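Local structure of 2-C-methyl-D-erythritol 2,4-cyclodiphosphate synthase (Thermus thermophilus, 1IV3) at residues G6-L12 with S140-A146; A89-S95 with R145-D151. The protein catalyses the cyclisation of 4-diphosphocytidyl-2-C-methyl-D-erythritol 2-phosphate to 2-C-methyl-D-erythritol 2,4-cyclodiphosphate with release of CMP, a metal-dependent step of isoprenoid biosynthesis. The protein carries 3 engineered substitutions. All coordinates share one frame; numbering follows the deposited sequence.

Contact 1 (G6-L12 with S140-A146). With MG (magnesium ion), chain G.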
loop_
_atom_site.group_PDB
_atom_site.type_symbol
_atom_site.label_atom_id
_atom_site.label_comp_id
_atom_site.label_asym_id
_atom_site.label_seq_id
_atom_site.Cartn_x
_atom_site.Cartn_y
_atom_site.Cartn_z
ATOM N N GLY A 6 -2.611 6.181 -3.333
ATOM C CA GLY A 6 -3.794 5.759 -4.069
ATOM C C GLY A 6 -3.593 4.362 -4.647
ATOM O O GLY A 6 -2.476 3.855 -4.750
ATOM N N GLU A 7 -4.728 3.779 -4.998
ATOM C CA GLU A 7 -4.827 2.427 -5.480
ATOM C C GLU A 7 -5.843 2.359 -6.621
ATOM O O GLU A 7 -6.768 3.167 -6.677
ATOM C CB GLU A 7 -5.326 1.453 -4.412
ATOM C CG GLU A 7 -4.515 1.334 -3.136
ATOM C CD GLU A 7 -5.124 0.198 -2.289
ATOM O OE1 GLU A 7 -5.603 -0.777 -2.907
ATOM O OE2 GLU A 7 -5.119 0.265 -1.062
ATOM N N ASP A 8 -5.652 1.384 -7.484
ATOM C CA ASP A 8 -6.644 1.062 -8.507
ATOM C C ASP A 8 -6.503 -0.408 -8.891
ATOM O O ASP A 8 -5.418 -0.997 -8.837
ATOM C CB ASP A 8 -6.485 1.905 -9.765
ATOM C CG ASP A 8 -7.716 1.813 -10.665
ATOM O OD1 ASP A 8 -8.798 1.471 -10.147
ATOM O OD2 ASP A 8 -7.509 1.958 -11.886
ATOM N N SER A 9 -7.625 -0.974 -9.301
ATOM C CA SER A 9 -7.605 -2.328 -9.860
ATOM C C SER A 9 -8.640 -2.434 -10.976
ATOM O O SER A 9 -9.629 -1.706 -10.952
ATOM C CB SER A 9 -7.854 -3.363 -8.764
ATOM O OG SER A 9 -9.216 -3.347 -8.358
ATOM N N HIS A 10 -8.384 -3.324 -11.930
ATOM C CA HIS A 10 -9.352 -3.632 -12.965
ATOM C C HIS A 10 -9.311 -5.119 -13.308
ATOM O O HIS A 10 -8.244 -5.728 -13.318
ATOM C CB HIS A 10 -9.131 -2.864 -14.273
ATOM C CG HIS A 10 -9.451 -1.412 -14.061
ATOM N ND1 HIS A 10 -10.703 -0.879 -14.286
ATOM C CD2 HIS A 10 -8.673 -0.392 -13.615
ATOM C CE1 HIS A 10 -10.678 0.416 -14.001
ATOM N NE2 HIS A 10 -9.457 0.735 -13.590
ATOM N N ARG A 11 -10.516 -5.604 -13.587
ATOM C CA ARG A 11 -10.673 -6.950 -14.108
ATOM C C ARG A 11 -9.995 -6.950 -15.476
ATOM O O ARG A 11 -10.117 -6.016 -16.267
ATOM C CB ARG A 11 -12.135 -7.321 -14.210
ATOM C CG ARG A 11 -12.512 -8.781 -14.280
ATOM C CD ARG A 11 -13.952 -8.973 -13.786
ATOM N NE ARG A 11 -13.964 -9.499 -12.423
ATOM C CZ ARG A 11 -13.415 -10.651 -12.047
ATOM N NH1 ARG A 11 -12.797 -11.434 -12.922
ATOM N NH2 ARG A 11 -13.482 -11.031 -10.774
ATOM N N LEU A 12 -9.292 -8.050 -15.718
ATOM C CA LEU A 12 -8.649 -8.148 -17.033
ATOM C C LEU A 12 -9.428 -9.111 -17.918
ATOM O O LEU A 12 -9.837 -10.188 -17.486
ATOM C CB LEU A 12 -7.204 -8.591 -16.843
ATOM C CG LEU A 12 -6.236 -7.551 -16.287
ATOM C CD1 LEU A 12 -4.954 -8.244 -15.852
ATOM C CD2 LEU A 12 -5.956 -6.458 -17.321
ATOM N N SER A 140 -6.542 -12.496 -12.631
ATOM C CA SER A 140 -7.317 -11.863 -13.676
ATOM C C SER A 140 -7.538 -10.378 -13.412
ATOM O O SER A 140 -8.488 -9.806 -13.945
ATOM C CB SER A 140 -8.651 -12.614 -13.810
ATOM O OG SER A 140 -8.422 -13.887 -14.404
ATOM N N HIS A 141 -6.676 -9.741 -12.616
ATOM C CA HIS A 141 -6.765 -8.295 -12.431
ATOM C C HIS A 141 -5.392 -7.658 -12.638
ATOM O O HIS A 141 -4.359 -8.300 -12.450
ATOM C CB HIS A 141 -7.261 -7.901 -11.047
ATOM C CG HIS A 141 -8.683 -8.248 -10.751
ATOM N ND1 HIS A 141 -9.650 -7.296 -10.563
ATOM C CD2 HIS A 141 -9.295 -9.455 -10.594
ATOM C CE1 HIS A 141 -10.805 -7.901 -10.317
ATOM N NE2 HIS A 141 -10.619 -9.199 -10.328
ATOM N N VAL A 142 -5.418 -6.392 -13.019
ATOM C CA VAL A 142 -4.224 -5.548 -12.931
ATOM C C VAL A 142 -4.394 -4.694 -11.675
ATOM O O VAL A 142 -5.499 -4.150 -11.484
ATOM C CB VAL A 142 -4.012 -4.693 -14.176
ATOM C CG1 VAL A 142 -5.265 -3.877 -14.543
ATOM C CG2 VAL A 142 -2.811 -3.774 -13.984
ATOM N N GLN A 143 -3.370 -4.597 -10.825
ATOM C CA GLN A 143 -3.524 -3.764 -9.632
ATOM C C GLN A 143 -2.424 -2.702 -9.631
ATOM O O GLN A 143 -1.315 -3.004 -10.090
ATOM C CB GLN A 143 -3.427 -4.570 -8.354
ATOM C CG GLN A 143 -4.381 -5.755 -8.289
ATOM C CD GLN A 143 -4.042 -6.740 -7.180
ATOM O OE1 GLN A 143 -3.568 -7.858 -7.405
ATOM N NE2 GLN A 143 -4.279 -6.319 -5.942
ATOM N N ALA A 144 -2.704 -1.504 -9.130
ATOM C CA ALA A 144 -1.653 -0.508 -8.968
ATOM C C ALA A 144 -1.789 0.100 -7.581
ATOM O O ALA A 144 -2.925 0.320 -7.156
ATOM C CB ALA A 144 -1.732 0.607 -10.006
ATOM N N ARG A 145 -0.665 0.373 -6.928
ATOM C CA ARG A 145 -0.681 1.173 -5.702
ATOM C C ARG A 145 0.453 2.174 -5.796
ATOM O O ARG A 145 1.544 1.807 -6.259
ATOM C CB ARG A 145 -0.562 0.292 -4.456
ATOM C CG ARG A 145 -1.629 -0.804 -4.415
ATOM C CD ARG A 145 -1.595 -1.560 -3.084
ATOM N NE ARG A 145 -2.799 -2.402 -2.995
ATOM C CZ ARG A 145 -2.789 -3.617 -3.534
ATOM N NH1 ARG A 145 -1.685 -4.049 -4.125
ATOM N NH2 ARG A 145 -3.874 -4.372 -3.457
ATOM N N ALA A 146 0.165 3.417 -5.406
ATOM C CA ALA A 146 1.094 4.508 -5.633
ATOM C C ALA A 146 1.221 5.426 -4.415
ATOM O O ALA A 146 0.191 5.683 -3.793
ATOM C CB ALA A 146 0.675 5.384 -6.819
HETATM MG MG MG G . -9.192 2.463 -12.641
HETATM O O HOH W 1 -11.247 3.099 -11.740
#
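His-141, Leu-12 and Val-142 bury the most surface where strand 6-12 runs antiparallel to strand 141-146. Leu-12 lies across Val-142 at about a right angle. Its CD2 is 3.9 Å from Val-142 CG1, while CD1 rests on the backbone, 3.3 Å from His-141 C. Val-142 CG1 sits between its own backbone N and carbonyl carbon (chi1 53°), which turns this methyl to Leu-12 and to His-10 CB. Next to it, at the Arg-11/His-141 pair, the His-141 ring takes Arg-11 CA over one face in a CH-pi contact, 4.0 Å from the ring centroid. The Arg-11 chain bends at chi3, so that the end of the imidazole lies over one guanidinium face, offset toward the rim, the planes 69° apart.

Paired backbone bonds join Gly-6 to Ala-146, Asp-8 to Ala-144 and His-10 to Val-142. Leu-12 N adds a last bond to Ser-140 O at 2.6 Å. Glu-7 and Arg-145 form a non-hydrogen-bonded pair. Arg-145 NE makes a weak, bent bond to Glu-7 OE1 at 3.2 Å. The stronger partner of Glu-7 is Arg-145 of the second subunit, and Arg-145 in turn reaches Glu-7 of the third subunit, so the pair belongs to a charged ring of the trimer.

Asp-8 and His-10 point to the face that carries Val-142 and Ala-144. They bind magnesium through Asp-8 OD2 at 1.9 Å and His-10 NE2 at 2.0 Å. His-42 and a water are the other ligands. The ladder thus sets two metal ligands at alternate positions of one strand. The Asp-8 carboxylate joins the metal, through OD2, to Lys-132 of the second subunit, through a salt bridge from OD1, so the metal site is completed at a subunit boundary.

Contact 2 (A89-S95 with R145-D151)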
loop_
_atom_site.group_PDB
_atom_site.type_symbol
_atom_site.label_atom_id
_atom_site.label_comp_id
_atom_site.label_asym_id
_atom_site.label_seq_id
_atom_site.Cartn_x
_atom_site.Cartn_y
_atom_site.Cartn_z
ATOM N N ALA A 89 1.403 23.176 -4.799
ATOM C CA ALA A 89 2.241 21.978 -4.721
ATOM C C ALA A 89 3.327 21.933 -5.778
ATOM O O ALA A 89 3.173 22.424 -6.905
ATOM C CB ALA A 89 1.316 20.781 -4.891
ATOM N N LYS A 90 4.455 21.329 -5.421
ATOM C CA LYS A 90 5.519 20.979 -6.337
ATOM C C LYS A 90 5.711 19.452 -6.244
ATOM O O LYS A 90 6.280 18.965 -5.270
ATOM C CB LYS A 90 6.872 21.605 -6.036
ATOM C CG LYS A 90 7.232 22.880 -6.743
ATOM C CD LYS A 90 6.175 23.964 -6.686
ATOM C CE LYS A 90 6.454 25.043 -7.732
ATOM N NZ LYS A 90 6.158 26.403 -7.206
ATOM N N LEU A 91 5.232 18.722 -7.236
ATOM C CA LEU A 91 5.466 17.276 -7.177
ATOM C C LEU A 91 6.956 16.990 -7.127
ATOM O O LEU A 91 7.718 17.602 -7.878
ATOM C CB LEU A 91 4.817 16.635 -8.394
ATOM C CG LEU A 91 4.770 15.116 -8.484
ATOM C CD1 LEU A 91 4.257 14.447 -7.208
ATOM C CD2 LEU A 91 3.886 14.756 -9.684
ATOM N N LEU A 92 7.385 16.083 -6.254
ATOM C CA LEU A 92 8.780 15.697 -6.120
ATOM C C LEU A 92 9.070 14.268 -6.546
ATOM O O LEU A 92 10.118 13.968 -7.106
ATOM C CB LEU A 92 9.268 15.838 -4.661
ATOM C CG LEU A 92 10.729 15.412 -4.464
ATOM C CD1 LEU A 92 11.703 16.241 -5.285
ATOM C CD2 LEU A 92 11.113 15.502 -2.992
ATOM N N GLN A 93 8.129 13.354 -6.239
ATOM C CA GLN A 93 8.448 11.951 -6.490
ATOM C C GLN A 93 7.205 11.099 -6.645
ATOM O O GLN A 93 6.212 11.431 -5.961
ATOM C CB GLN A 93 9.265 11.396 -5.298
ATOM C CG GLN A 93 9.838 10.010 -5.603
ATOM C CD GLN A 93 11.040 9.631 -4.746
ATOM O OE1 GLN A 93 11.816 8.724 -5.098
ATOM N NE2 GLN A 93 11.141 10.323 -3.617
ATOM N N ALA A 94 7.255 10.050 -7.468
ATOM C CA ALA A 94 6.147 9.086 -7.485
ATOM C C ALA A 94 6.740 7.681 -7.439
ATOM O O ALA A 94 7.677 7.400 -8.177
ATOM C CB ALA A 94 5.240 9.269 -8.702
ATOM N N SER A 95 6.191 6.821 -6.578
ATOM C CA SER A 95 6.693 5.464 -6.436
ATOM C C SER A 95 5.496 4.537 -6.502
ATOM O O SER A 95 4.586 4.717 -5.688
ATOM C CB SER A 95 7.428 5.295 -5.101
ATOM O OG SER A 95 7.938 3.966 -5.016
ATOM N N ARG A 145 -0.665 0.373 -6.928
ATOM C CA ARG A 145 -0.681 1.173 -5.702
ATOM C C ARG A 145 0.453 2.174 -5.796
ATOM O O ARG A 145 1.544 1.807 -6.259
ATOM C CB ARG A 145 -0.562 0.292 -4.456
ATOM C CG ARG A 145 -1.629 -0.804 -4.415
ATOM C CD ARG A 145 -1.595 -1.560 -3.084
ATOM N NE ARG A 145 -2.799 -2.402 -2.995
ATOM C CZ ARG A 145 -2.789 -3.617 -3.534
ATOM N NH1 ARG A 145 -1.685 -4.049 -4.125
ATOM N NH2 ARG A 145 -3.874 -4.372 -3.457
ATOM N N ALA A 146 0.165 3.417 -5.406
ATOM C CA ALA A 146 1.094 4.508 -5.633
ATOM C C ALA A 146 1.221 5.426 -4.415
ATOM O O ALA A 146 0.191 5.683 -3.793
ATOM C CB ALA A 146 0.675 5.384 -6.819
ATOM N N VAL A 147 2.443 5.900 -4.166
ATOM C CA VAL A 147 2.657 6.978 -3.181
ATOM C C VAL A 147 3.272 8.159 -3.918
ATOM O O VAL A 147 4.181 7.976 -4.751
ATOM C CB VAL A 147 3.572 6.546 -2.023
ATOM C CG1 VAL A 147 3.659 7.569 -0.917
ATOM C CG2 VAL A 147 3.066 5.237 -1.412
ATOM N N VAL A 148 2.794 9.355 -3.641
ATOM C CA VAL A 148 3.464 10.524 -4.233
ATOM C C VAL A 148 3.960 11.412 -3.098
ATOM O O VAL A 148 3.422 11.436 -1.972
ATOM C CB VAL A 148 2.553 11.340 -5.169
ATOM C CG1 VAL A 148 2.152 10.540 -6.397
ATOM C CG2 VAL A 148 1.325 11.807 -4.402
ATOM N N LEU A 149 5.018 12.150 -3.418
ATOM C CA LEU A 149 5.597 13.067 -2.430
ATOM C C LEU A 149 5.661 14.447 -3.073
ATOM O O LEU A 149 6.087 14.530 -4.234
ATOM C CB LEU A 149 6.961 12.542 -2.023
ATOM C CG LEU A 149 7.758 13.298 -0.966
ATOM C CD1 LEU A 149 7.041 13.257 0.373
ATOM C CD2 LEU A 149 9.171 12.718 -0.879
ATOM N N LEU A 150 5.254 15.457 -2.334
ATOM C CA LEU A 150 5.199 16.805 -2.888
ATOM C C LEU A 150 5.791 17.834 -1.921
ATOM O O LEU A 150 5.537 17.709 -0.725
ATOM C CB LEU A 150 3.753 17.190 -3.194
ATOM C CG LEU A 150 2.962 16.236 -4.096
ATOM C CD1 LEU A 150 2.017 15.407 -3.245
ATOM C CD2 LEU A 150 2.194 16.981 -5.170
ATOM N N ASP A 151 6.512 18.784 -2.486
ATOM C CA ASP A 151 7.197 19.900 -1.864
ATOM C C ASP A 151 8.613 19.577 -1.414
ATOM O O ASP A 151 9.628 20.107 -1.855
ATOM C CB ASP A 151 6.387 20.373 -0.650
ATOM C CG ASP A 151 5.156 21.124 -1.123
ATOM O OD1 ASP A 151 4.845 20.963 -2.330
ATOM O OD2 ASP A 151 4.560 21.836 -0.289
#
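Leu-91 and Leu-150 meet obliquely at the apolar centre of this antiparallel pairing, which contains a classic beta bulge. In Leu-91, chi1 -173° with chi2 49° brings CD1 back over the partner strand, 3.8 Å from Leu-150 CG. The same methyl reaches Val-148 CB. Toward Ser-95, Ala-94 CB lies 4.1 Å from Val-148 CG1; at the other end, Ala-89 CB touches Leu-150 CD2. Helices 39-50 and 109-120 cover the face of Leu-91 and Val-148, through Leu-48 and Met-120 on Leu-91 and Ala-47 on Val-148.

The bulge puts Leu-92 and Gln-93 together opposite Leu-149. Leu-149 O accepts from both amides, with Leu-92 N at 2.9 Å and Gln-93 N at 3.1 Å. The extra residue turns the Leu-92 side chain toward the partner strand. It lies beside Leu-149, pointing the same way, and their CD2 methyls are 4.0 Å apart. Beyond the bulge the ladder is regular. Gln-93 O takes the amide of Leu-149, and Ser-95 and Val-147 exchange two backbone bonds.

Ser-95 and Val-147 point to the other face of the sheet, where subunits meet. Ser-95 OG is hydrogen-bonded to Ser-50 OG and Tyr-5 N of the third subunit. Val-147 packs on Ile-3 of that subunit.

The polar edge is at the chain end. Asp-151 N donates to Lys-90 O at 2.8 Å. The Asp-151 side chain turns back to the same residue, and its OD1 takes the N-H of Lys-90 at 3.1 Å in a nearly straight bond of 171°.

Overall arrangement
The two contacts lie in one mixed sheet, their centres about 19 Å apart. They share strand 141-150. Contact 1 pairs its first half with strand 3-14, and contact 2 pairs its second half with strand 91-99 on the other edge. Arg-145 and Ala-146 belong to both. Along the chain the order is 6-12, 89-95, then the shared strand, so the C-terminal strand is inserted between two earlier ones. Helix 39-50 packs on one face at both places. Contact 2 is farther from the magnesium, at the chain's C-terminal end. Contact 1 meets the second subunit at the metal site, and contact 2 meets the third subunit, so both sit at subunit boundaries of the trimer.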